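Trichothecene 15-O-acetyltransferase TRI3 (PDB 3FOT) acetylates the 15-hydroxyl oxygen of trichothecene intermediates in the biosynthesis of Fusarium mycotoxins such as T-2 toxin, as a member of the BAHD acyltransferase superfamily. Local coordinates at residues 141-146 / 274-279; 268-273 / 495-500; 474-479 / 489-494. All coordinates share one frame; numbering follows the deposited sequence. Where two conformers were deposited one is given.

Overall arrangement
From the N terminus, the first segment to be met is 141-146, in helix 134-147, one side of contact 1, which closes on 274-279, 128 residues later, where strand 277-283 begins. The loop 268-273, just before that strand, opens contact 2, so contacts 1 and 2 cross along the chain. Contact 2 closes only at 495-500, running into helix 500-516, and contact 3, the hairpin of strands 477-483 and 486-494, is nested inside it. Strand 277-283 pairs with strand 486-494, so contacts 1 and 3 both reach the same sheet. Asp495 bonds to Leu276 and Arg278, and the Tyr498 hydroxyl to Pro474 O, linking contact 2 to both others.

Contact 1: 141-146 / 274-279; sequences MEEGRA and LALPRC
Glu143 OE2 is gripped by both terminal nitrogens of Arg278, an end-on salt bridge on a single oxygen. NH1 of Arg278 makes the shorter bond, 2.9 Å to Glu143 OE2, directed at the anti lone pair; NH2 reaches the same oxygen at 3.2 Å through a more bent hydrogen bond, 31° out of the carboxylate plane. OE2 lies at the guanidinium edge, in its plane, although the two flat groups are turned 69° apart. Arg278 NE also forms a salt bridge with Asp495, so two acids share this cation.

Next to the ion pair, Leu276 spreads its two methyls against the helix. CD1 meets the Glu143 chain at CG (3.7 Å), the two side chains crossing at about a right angle, while CD2 rests 3.4 Å from the Glu142 backbone O. Pro277 lays CG against the buried Glu142 carboxylate, 3.7 Å from OE1. The Glu142 chain, bent at chi2 (-58°), brings this carboxylate to Arg145, which presents its NE/NH2 side, with NE to OE1 and NH2 to OE2, both meeting the carboxylate from above its plane; OE2 also bonds to Tyr54 and Asn470.

Helix 134-147 thus meets an outermost strand, 277-283, of a mixed four-stranded sheet through one intersegment charge pair beside apolar packing, and the buried Glu142 charge is probably stabilised by Arg145 together with the neutral donors Tyr54 and Asn470.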
loop_
_atom_site.group_PDB
_atom_site.type_symbol
_atom_site.label_atom_id
_atom_site.label_comp_id
_atom_site.label_asym_id
_atom_site.label_seq_id
_atom_site.Cartn_x
_atom_site.Cartn_y
_atom_site.Cartn_z
ATOM N N MET A 141 -4.510 -13.013 -12.694
ATOM C CA MET A 141 -3.844 -11.948 -13.412
ATOM C C MET A 141 -2.329 -12.073 -13.287
ATOM O O MET A 141 -1.579 -11.887 -14.270
ATOM C CB MET A 141 -4.327 -10.584 -12.905
ATOM C CG MET A 141 -5.723 -10.248 -13.361
ATOM S SD MET A 141 -6.281 -8.701 -12.562
ATOM C CE MET A 141 -5.199 -7.494 -13.304
ATOM N N GLU A 142 -1.882 -12.443 -12.098
ATOM C CA GLU A 142 -0.450 -12.622 -11.883
ATOM C C GLU A 142 0.074 -13.854 -12.610
ATOM O O GLU A 142 1.154 -13.805 -13.206
ATOM C CB GLU A 142 -0.133 -12.628 -10.396
ATOM C CG GLU A 142 -0.294 -11.236 -9.790
ATOM C CD GLU A 142 0.602 -10.194 -10.465
ATOM O OE1 GLU A 142 1.750 -10.528 -10.853
ATOM O OE2 GLU A 142 0.164 -9.044 -10.639
ATOM N N GLU A 143 -0.704 -14.930 -12.602
ATOM C CA GLU A 143 -0.357 -16.122 -13.404
ATOM C C GLU A 143 -0.340 -15.792 -14.911
ATOM O O GLU A 143 0.615 -16.146 -15.626
ATOM C CB GLU A 143 -1.294 -17.293 -13.071
ATOM C CG GLU A 143 -1.104 -17.840 -11.651
ATOM C CD GLU A 143 -2.309 -18.611 -11.099
ATOM O OE1 GLU A 143 -3.217 -18.981 -11.893
ATOM O OE2 GLU A 143 -2.346 -18.841 -9.855
ATOM N N GLY A 144 -1.372 -15.082 -15.372
ATOM C CA GLY A 144 -1.489 -14.649 -16.770
ATOM C C GLY A 144 -0.370 -13.740 -17.265
ATOM O O GLY A 144 0.083 -13.886 -18.406
ATOM N N ARG A 145 0.056 -12.811 -16.401
ATOM C CA ARG A 145 1.169 -11.841 -16.613
ATOM C C ARG A 145 2.264 -12.348 -17.543
ATOM O O ARG A 145 2.715 -11.655 -18.435
ATOM C CB ARG A 145 1.755 -11.363 -15.275
ATOM C CG ARG A 145 2.731 -10.202 -15.429
ATOM C CD ARG A 145 2.982 -9.468 -14.098
ATOM N NE ARG A 145 1.733 -8.975 -13.512
ATOM C CZ ARG A 145 0.941 -8.075 -14.090
ATOM N NH1 ARG A 145 1.272 -7.574 -15.290
ATOM N NH2 ARG A 145 -0.176 -7.699 -13.485
ATOM N N ALA A 146 2.816 -13.511 -17.307
ATOM C CA ALA A 146 3.868 -13.849 -16.394
ATOM C C ALA A 146 4.073 -14.737 -17.608
ATOM O O ALA A 146 4.978 -14.519 -18.416
ATOM C CB ALA A 146 3.406 -14.672 -15.210
ATOM N N LEU A 274 12.831 -16.886 -8.620
ATOM C CA LEU A 274 11.753 -15.933 -8.829
ATOM C C LEU A 274 10.599 -16.647 -9.517
ATOM O O LEU A 274 10.798 -17.318 -10.541
ATOM C CB LEU A 274 12.188 -14.729 -9.668
ATOM C CG LEU A 274 11.168 -13.600 -9.978
ATOM C CD1 LEU A 274 10.609 -12.852 -8.747
ATOM C CD2 LEU A 274 11.768 -12.600 -10.969
ATOM N N ALA A 275 9.408 -16.528 -8.933
ATOM C CA ALA A 275 8.197 -17.011 -9.573
ATOM C C ALA A 275 7.071 -16.019 -9.270
ATOM O O ALA A 275 7.249 -14.824 -9.499
ATOM C CB ALA A 275 7.871 -18.448 -9.149
ATOM N N LEU A 276 5.954 -16.489 -8.725
ATOM C CA LEU A 276 4.755 -15.655 -8.638
ATOM C C LEU A 276 4.519 -15.086 -7.242
ATOM O O LEU A 276 4.792 -15.775 -6.261
ATOM C CB LEU A 276 3.536 -16.478 -9.061
ATOM C CG LEU A 276 3.546 -16.901 -10.540
ATOM C CD1 LEU A 276 2.477 -17.929 -10.875
ATOM C CD2 LEU A 276 3.367 -15.686 -11.399
ATOM N N PRO A 277 3.981 -13.836 -7.155
ATOM C CA PRO A 277 3.602 -13.324 -5.832
ATOM C C PRO A 277 2.414 -14.083 -5.291
ATOM O O PRO A 277 1.484 -14.424 -6.052
ATOM C CB PRO A 277 3.231 -11.852 -6.104
ATOM C CG PRO A 277 2.844 -11.819 -7.531
ATOM C CD PRO A 277 3.702 -12.857 -8.225
ATOM N N ARG A 278 2.437 -14.369 -3.992
ATOM C CA ARG A 278 1.333 -15.056 -3.365
ATOM C C ARG A 278 1.036 -14.399 -2.042
ATOM O O ARG A 278 1.832 -13.607 -1.545
ATOM C CB ARG A 278 1.636 -16.533 -3.137
ATOM C CG ARG A 278 1.932 -17.341 -4.388
ATOM C CD ARG A 278 0.761 -17.376 -5.358
ATOM N NE ARG A 278 0.999 -18.320 -6.445
ATOM C CZ ARG A 278 0.130 -18.585 -7.423
ATOM N NH1 ARG A 278 -1.043 -17.972 -7.471
ATOM N NH2 ARG A 278 0.436 -19.474 -8.360
ATOM N N CYS A 279 -0.111 -14.715 -1.472
ATOM C CA CYS A 279 -0.566 -14.084 -0.238
ATOM C C CYS A 279 -1.164 -15.110 0.736
ATOM O O CYS A 279 -1.863 -15.998 0.296
ATOM C CB CYS A 279 -1.610 -13.022 -0.602
ATOM S SG CYS A 279 -2.061 -11.909 0.719
#

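Contact 2: 268-273 / 495-500; sequences MKFQPG and DANYTE. With SO4 (sulfate ion), chain I.
The backbones of Gln271 and Asn497 come within 4.5 Å at CA, joined by a nearly straight hydrogen bond from Gln271 N to Asn497 O (3.0 Å, 176°). ND2 of Asn497 spans the carbonyls of Gln271 and Gly273, CG lying beside the backbone N (chi1 -52°): it donates to Gln271 O at 2.8 Å, in that carbonyl's plane, and to Gly273 O at 3.1 Å, approaching well above the second carbonyl plane. Both acceptors lie close to the amide plane, so the two bonds fix its rotation. Ala496 CB packs 3.6 Å from Gly273 C, and one water donates to Pro272 O and Ala496 O.

Further along, three residues meet the Tyr498 ring obliquely. Lys269 O lies 3.6 Å and Met268 SD 3.7 Å from Tyr498 CE1, the latter a Met-aromatic contact, and Phe270 CB sits 3.6 Å from Tyr498 CZ. The Phe270 ring runs beside the Asn497 side chain. Tyr498 OH bonds to Pro474 O. A sulfate ion, probably from the crystallisation liquor, accepts from Glu500 N at the start of helix 500-516, a usual place for an anion.

A side-chain amide thus bridges main-chain carbonyls of a second loop, beside the Thr499 N-cap.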
loop_
_atom_site.group_PDB
_atom_site.type_symbol
_atom_site.label_atom_id
_atom_site.label_comp_id
_atom_site.label_asym_id
_atom_site.label_seq_id
_atom_site.Cartn_x
_atom_site.Cartn_y
_atom_site.Cartn_z
ATOM N N MET A 268 15.802 -15.414 8.231
ATOM C CA MET A 268 15.011 -16.542 7.766
ATOM C C MET A 268 15.540 -17.122 6.458
ATOM O O MET A 268 15.749 -16.408 5.484
ATOM C CB MET A 268 13.568 -16.130 7.576
ATOM C CG MET A 268 12.698 -17.249 7.088
ATOM S SD MET A 268 10.980 -16.751 7.103
ATOM C CE MET A 268 10.663 -16.706 8.896
ATOM N N LYS A 269 15.739 -18.432 6.439
ATOM C CA LYS A 269 16.185 -19.082 5.209
ATOM C C LYS A 269 15.101 -19.041 4.135
ATOM O O LYS A 269 13.913 -19.166 4.438
ATOM C CB LYS A 269 16.591 -20.525 5.496
ATOM C CG LYS A 269 17.884 -20.628 6.261
ATOM C CD LYS A 269 18.264 -22.074 6.552
ATOM C CE LYS A 269 19.413 -22.144 7.559
ATOM N NZ LYS A 269 20.535 -21.233 7.177
ATOM N N PHE A 270 15.523 -18.875 2.882
ATOM C CA PHE A 270 14.626 -18.948 1.736
ATOM C C PHE A 270 15.296 -19.704 0.603
ATOM O O PHE A 270 16.518 -19.880 0.592
ATOM C CB PHE A 270 14.149 -17.562 1.275
ATOM C CG PHE A 270 15.224 -16.716 0.656
ATOM C CD1 PHE A 270 15.516 -16.822 -0.708
ATOM C CD2 PHE A 270 15.909 -15.775 1.426
ATOM C CE1 PHE A 270 16.517 -16.034 -1.285
ATOM C CE2 PHE A 270 16.906 -14.983 0.869
ATOM C CZ PHE A 270 17.217 -15.109 -0.488
ATOM N N GLN A 271 14.493 -20.161 -0.342
ATOM C CA GLN A 271 15.033 -20.885 -1.485
ATOM C C GLN A 271 15.163 -19.888 -2.615
ATOM O O GLN A 271 14.240 -19.136 -2.864
ATOM C CB GLN A 271 14.130 -22.068 -1.856
ATOM C CG GLN A 271 13.876 -22.944 -0.627
ATOM C CD GLN A 271 13.181 -24.230 -0.927
ATOM O OE1 GLN A 271 11.978 -24.374 -0.680
ATOM N NE2 GLN A 271 13.928 -25.193 -1.446
ATOM N N PRO A 272 16.330 -19.854 -3.290
ATOM C CA PRO A 272 16.545 -18.841 -4.312
ATOM C C PRO A 272 15.656 -19.022 -5.543
ATOM O O PRO A 272 15.209 -20.129 -5.833
ATOM C CB PRO A 272 18.005 -19.057 -4.723
ATOM C CG PRO A 272 18.282 -20.458 -4.394
ATOM C CD PRO A 272 17.496 -20.752 -3.155
ATOM N N GLY A 273 15.445 -17.928 -6.262
ATOM C CA GLY A 273 14.688 -17.946 -7.502
ATOM C C GLY A 273 13.639 -16.855 -7.558
ATOM O O GLY A 273 13.561 -16.007 -6.664
ATOM N N ASP A 495 6.452 -17.210 -4.408
ATOM C CA ASP A 495 6.372 -18.665 -4.235
ATOM C C ASP A 495 7.556 -19.477 -4.752
ATOM O O ASP A 495 7.565 -20.704 -4.603
ATOM C CB ASP A 495 5.031 -19.255 -4.689
ATOM C CG ASP A 495 4.859 -19.285 -6.199
ATOM O OD1 ASP A 495 5.794 -18.951 -6.947
ATOM O OD2 ASP A 495 3.755 -19.670 -6.654
ATOM N N ALA A 496 8.544 -18.797 -5.331
ATOM C CA ALA A 496 9.839 -19.417 -5.590
ATOM C C ALA A 496 10.623 -19.596 -4.289
ATOM O O ALA A 496 11.461 -20.504 -4.179
ATOM C CB ALA A 496 10.635 -18.575 -6.541
ATOM N N ASN A 497 10.346 -18.727 -3.315
ATOM C CA ASN A 497 11.226 -18.579 -2.147
ATOM C C ASN A 497 10.737 -19.300 -0.890
ATOM O O ASN A 497 11.549 -19.651 -0.009
ATOM C CB ASN A 497 11.468 -17.095 -1.849
ATOM C CG ASN A 497 11.944 -16.319 -3.061
ATOM O OD1 ASN A 497 11.425 -15.245 -3.348
ATOM N ND2 ASN A 497 12.927 -16.871 -3.798
ATOM N N TYR A 498 9.422 -19.496 -0.803
ATOM C CA TYR A 498 8.803 -20.179 0.320
ATOM C C TYR A 498 7.665 -21.068 -0.150
ATOM O O TYR A 498 7.063 -20.833 -1.190
ATOM C CB TYR A 498 8.209 -19.163 1.308
ATOM C CG TYR A 498 9.209 -18.175 1.805
ATOM C CD1 TYR A 498 9.955 -18.430 2.969
ATOM C CD2 TYR A 498 9.422 -16.984 1.123
ATOM C CE1 TYR A 498 10.885 -17.510 3.434
ATOM C CE2 TYR A 498 10.351 -16.055 1.584
ATOM C CZ TYR A 498 11.075 -16.323 2.733
ATOM O OH TYR A 498 12.005 -15.413 3.185
ATOM N N THR A 499 7.362 -22.076 0.651
ATOM C CA THR A 499 6.133 -22.833 0.447
ATOM C C THR A 499 4.987 -22.115 1.158
ATOM O O THR A 499 5.217 -21.356 2.107
ATOM C CB THR A 499 6.236 -24.275 0.985
ATOM O OG1 THR A 499 6.364 -24.256 2.409
ATOM C CG2 THR A 499 7.451 -24.992 0.379
ATOM N N GLU A 500 3.765 -22.344 0.699
ATOM C CA GLU A 500 2.603 -21.765 1.376
ATOM C C GLU A 500 2.528 -22.267 2.820
ATOM O O GLU A 500 2.196 -21.501 3.735
ATOM C CB GLU A 500 1.310 -22.050 0.604
ATOM C CG GLU A 500 0.087 -21.286 1.122
ATOM C CD GLU A 500 -1.217 -21.754 0.507
ATOM O OE1 GLU A 500 -1.257 -22.837 -0.127
ATOM O OE2 GLU A 500 -2.215 -21.037 0.674
HETATM S S SO4 I . 3.861 -24.696 -2.353
HETATM O O1 SO4 I . 3.674 -25.819 -1.437
HETATM O O2 SO4 I . 3.041 -24.890 -3.554
HETATM O O3 SO4 I . 3.438 -23.467 -1.690
HETATM O O4 SO4 I . 5.283 -24.643 -2.697
HETATM O O HOH W 1 13.041 -21.545 -5.924
#

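Contact 3: 474-479 / 489-494; sequences PYLAIR and LNIIYN
Ile478 and Ile491 lie side by side on one sheet face, their CG1 atoms 3.7 Å apart, as a non-hydrogen-bonded antiparallel pair. Leu476 extends this apolar patch: CB packs 3.8 Å from Ile491 CG2, and CD2 reaches Tyr493 CB at 3.7 Å. Tyr506 of helix 500-516 covers part of this face, packing on Leu476 and Ile478.

On the face shared with Ala477 and Asn490, Ile492 CD1 presses against the aliphatic part of Arg479, 3.4 Å from its CD; chi2 of Ile492 (106°), off the usual staggered values, carries that methyl toward the arginine.

Between the faces, hydrogen-bonded pairs Ala477-Ile492 and Arg479-Asn490 each exchange two main-chain bonds, with Ile492 N 2.8 Å from Ala477 O and Arg479 N 2.7 Å from Asn490 O. Where direct pairing stops, a water donates to Tyr475 O and accepts from Asn494 N. At the polar edge the Arg479 chain, bent at chi3 (73°), ends in a guanidinium whose NH1 forms a salt bridge with Asp439 and NH2 bonds to a glycerol, probably from the crystallisation liquor.

Thus the hairpin joins an apolar face under the C-terminal helix to one where arginine combines methylene packing with an ionic end, its charge probably offset by Asp439.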
loop_
_atom_site.group_PDB
_atom_site.type_symbol
_atom_site.label_atom_id
_atom_site.label_comp_id
_atom_site.label_asym_id
_atom_site.label_seq_id
_atom_site.Cartn_x
_atom_site.Cartn_y
_atom_site.Cartn_z
ATOM N N PRO A 474 12.779 -11.898 -1.888
ATOM C CA PRO A 474 12.647 -13.121 -1.117
ATOM C C PRO A 474 12.417 -12.948 0.389
ATOM O O PRO A 474 12.746 -13.842 1.144
ATOM C CB PRO A 474 13.982 -13.822 -1.374
ATOM C CG PRO A 474 14.946 -12.686 -1.461
ATOM C CD PRO A 474 14.196 -11.557 -2.134
ATOM N N TYR A 475 11.862 -11.816 0.828
ATOM C CA TYR A 475 11.504 -11.692 2.254
ATOM C C TYR A 475 9.992 -11.780 2.405
ATOM O O TYR A 475 9.251 -11.535 1.454
ATOM C CB TYR A 475 12.031 -10.398 2.901
ATOM C CG TYR A 475 11.601 -9.130 2.222
ATOM C CD1 TYR A 475 10.441 -8.450 2.616
ATOM C CD2 TYR A 475 12.363 -8.585 1.189
ATOM C CE1 TYR A 475 10.067 -7.266 2.003
ATOM C CE2 TYR A 475 11.984 -7.426 0.558
ATOM C CZ TYR A 475 10.835 -6.771 0.957
ATOM O OH TYR A 475 10.479 -5.600 0.328
ATOM N N LEU A 476 9.550 -12.145 3.599
ATOM C CA LEU A 476 8.130 -12.193 3.891
ATOM C C LEU A 476 7.734 -10.772 4.198
ATOM O O LEU A 476 8.337 -10.134 5.062
ATOM C CB LEU A 476 7.854 -13.095 5.099
ATOM C CG LEU A 476 8.184 -14.578 4.917
ATOM C CD1 LEU A 476 7.839 -15.319 6.175
ATOM C CD2 LEU A 476 7.453 -15.204 3.716
ATOM N N ALA A 477 6.753 -10.255 3.461
ATOM C CA ALA A 477 6.301 -8.892 3.698
ATOM C C ALA A 477 4.968 -8.988 4.407
ATOM O O ALA A 477 3.988 -9.451 3.812
ATOM C CB ALA A 477 6.139 -8.153 2.364
ATOM N N ILE A 478 4.930 -8.497 5.641
ATOM C CA ILE A 478 3.810 -8.715 6.535
ATOM C C ILE A 478 3.089 -7.410 6.728
ATOM O O ILE A 478 3.687 -6.431 7.182
ATOM C CB ILE A 478 4.281 -9.309 7.895
ATOM C CG1 ILE A 478 5.048 -10.616 7.646
ATOM C CG2 ILE A 478 3.077 -9.575 8.784
ATOM C CD1 ILE A 478 5.963 -11.007 8.765
ATOM N N ARG A 479 1.809 -7.382 6.346
ATOM C CA ARG A 479 1.039 -6.150 6.397
ATOM C C ARG A 479 -0.065 -6.274 7.455
ATOM O O ARG A 479 -0.658 -7.341 7.596
ATOM C CB ARG A 479 0.396 -5.864 5.040
ATOM C CG ARG A 479 1.327 -6.042 3.815
ATOM C CD ARG A 479 0.646 -5.458 2.565
ATOM N NE ARG A 479 0.628 -3.998 2.598
ATOM C CZ ARG A 479 1.598 -3.209 2.162
ATOM N NH1 ARG A 479 1.450 -1.892 2.252
ATOM N NH2 ARG A 479 2.705 -3.720 1.632
ATOM N N LEU A 489 -3.985 -9.655 9.220
ATOM C CA LEU A 489 -2.569 -9.776 8.875
ATOM C C LEU A 489 -2.485 -10.508 7.569
ATOM O O LEU A 489 -3.109 -11.556 7.383
ATOM C CB LEU A 489 -1.754 -10.529 9.943
ATOM C CG LEU A 489 -1.403 -9.772 11.223
ATOM C CD1 LEU A 489 -2.587 -9.849 12.141
ATOM C CD2 LEU A 489 -0.179 -10.431 11.905
ATOM N N ASN A 490 -1.702 -9.949 6.655
ATOM C CA ASN A 490 -1.432 -10.542 5.347
ATOM C C ASN A 490 0.084 -10.731 5.206
ATOM O O ASN A 490 0.832 -9.811 5.546
ATOM C CB ASN A 490 -1.940 -9.574 4.277
ATOM C CG ASN A 490 -2.132 -10.220 2.902
ATOM O OD1 ASN A 490 -1.610 -11.298 2.606
ATOM N ND2 ASN A 490 -2.891 -9.536 2.049
ATOM N N ILE A 491 0.514 -11.884 4.736
ATOM C CA ILE A 491 1.910 -12.037 4.382
ATOM C C ILE A 491 1.970 -12.259 2.886
ATOM O O ILE A 491 1.366 -13.197 2.345
ATOM C CB ILE A 491 2.612 -13.198 5.097
ATOM C CG1 ILE A 491 2.486 -13.071 6.617
ATOM C CG2 ILE A 491 4.107 -13.231 4.676
ATOM C CD1 ILE A 491 3.294 -14.144 7.411
ATOM N N ILE A 492 2.687 -11.371 2.210
ATOM C CA ILE A 492 2.907 -11.543 0.787
ATOM C C ILE A 492 4.325 -12.068 0.611
ATOM O O ILE A 492 5.248 -11.652 1.326
ATOM C CB ILE A 492 2.705 -10.243 -0.003
ATOM C CG1 ILE A 492 1.342 -9.628 0.297
ATOM C CG2 ILE A 492 2.778 -10.494 -1.487
ATOM C CD1 ILE A 492 1.435 -8.443 1.162
ATOM N N TYR A 493 4.459 -13.015 -0.297
ATOM C CA TYR A 493 5.731 -13.672 -0.502
ATOM C C TYR A 493 5.800 -14.069 -1.945
ATOM O O TYR A 493 4.791 -14.009 -2.663
ATOM C CB TYR A 493 5.865 -14.873 0.421
ATOM C CG TYR A 493 4.944 -16.029 0.143
ATOM C CD1 TYR A 493 5.424 -17.182 -0.472
ATOM C CD2 TYR A 493 3.592 -15.992 0.517
ATOM C CE1 TYR A 493 4.599 -18.247 -0.718
ATOM C CE2 TYR A 493 2.765 -17.064 0.284
ATOM C CZ TYR A 493 3.278 -18.191 -0.332
ATOM O OH TYR A 493 2.458 -19.270 -0.587
ATOM N N ASN A 494 6.993 -14.430 -2.389
ATOM C CA ASN A 494 7.135 -14.970 -3.719
ATOM C C ASN A 494 7.242 -16.481 -3.611
ATOM O O ASN A 494 8.040 -16.980 -2.819
ATOM C CB ASN A 494 8.356 -14.377 -4.392
ATOM C CG ASN A 494 8.350 -14.634 -5.862
ATOM O OD1 ASN A 494 8.777 -15.698 -6.306
ATOM N ND2 ASN A 494 7.784 -13.697 -6.625
HETATM O O HOH W 2 9.251 -13.710 -0.714
#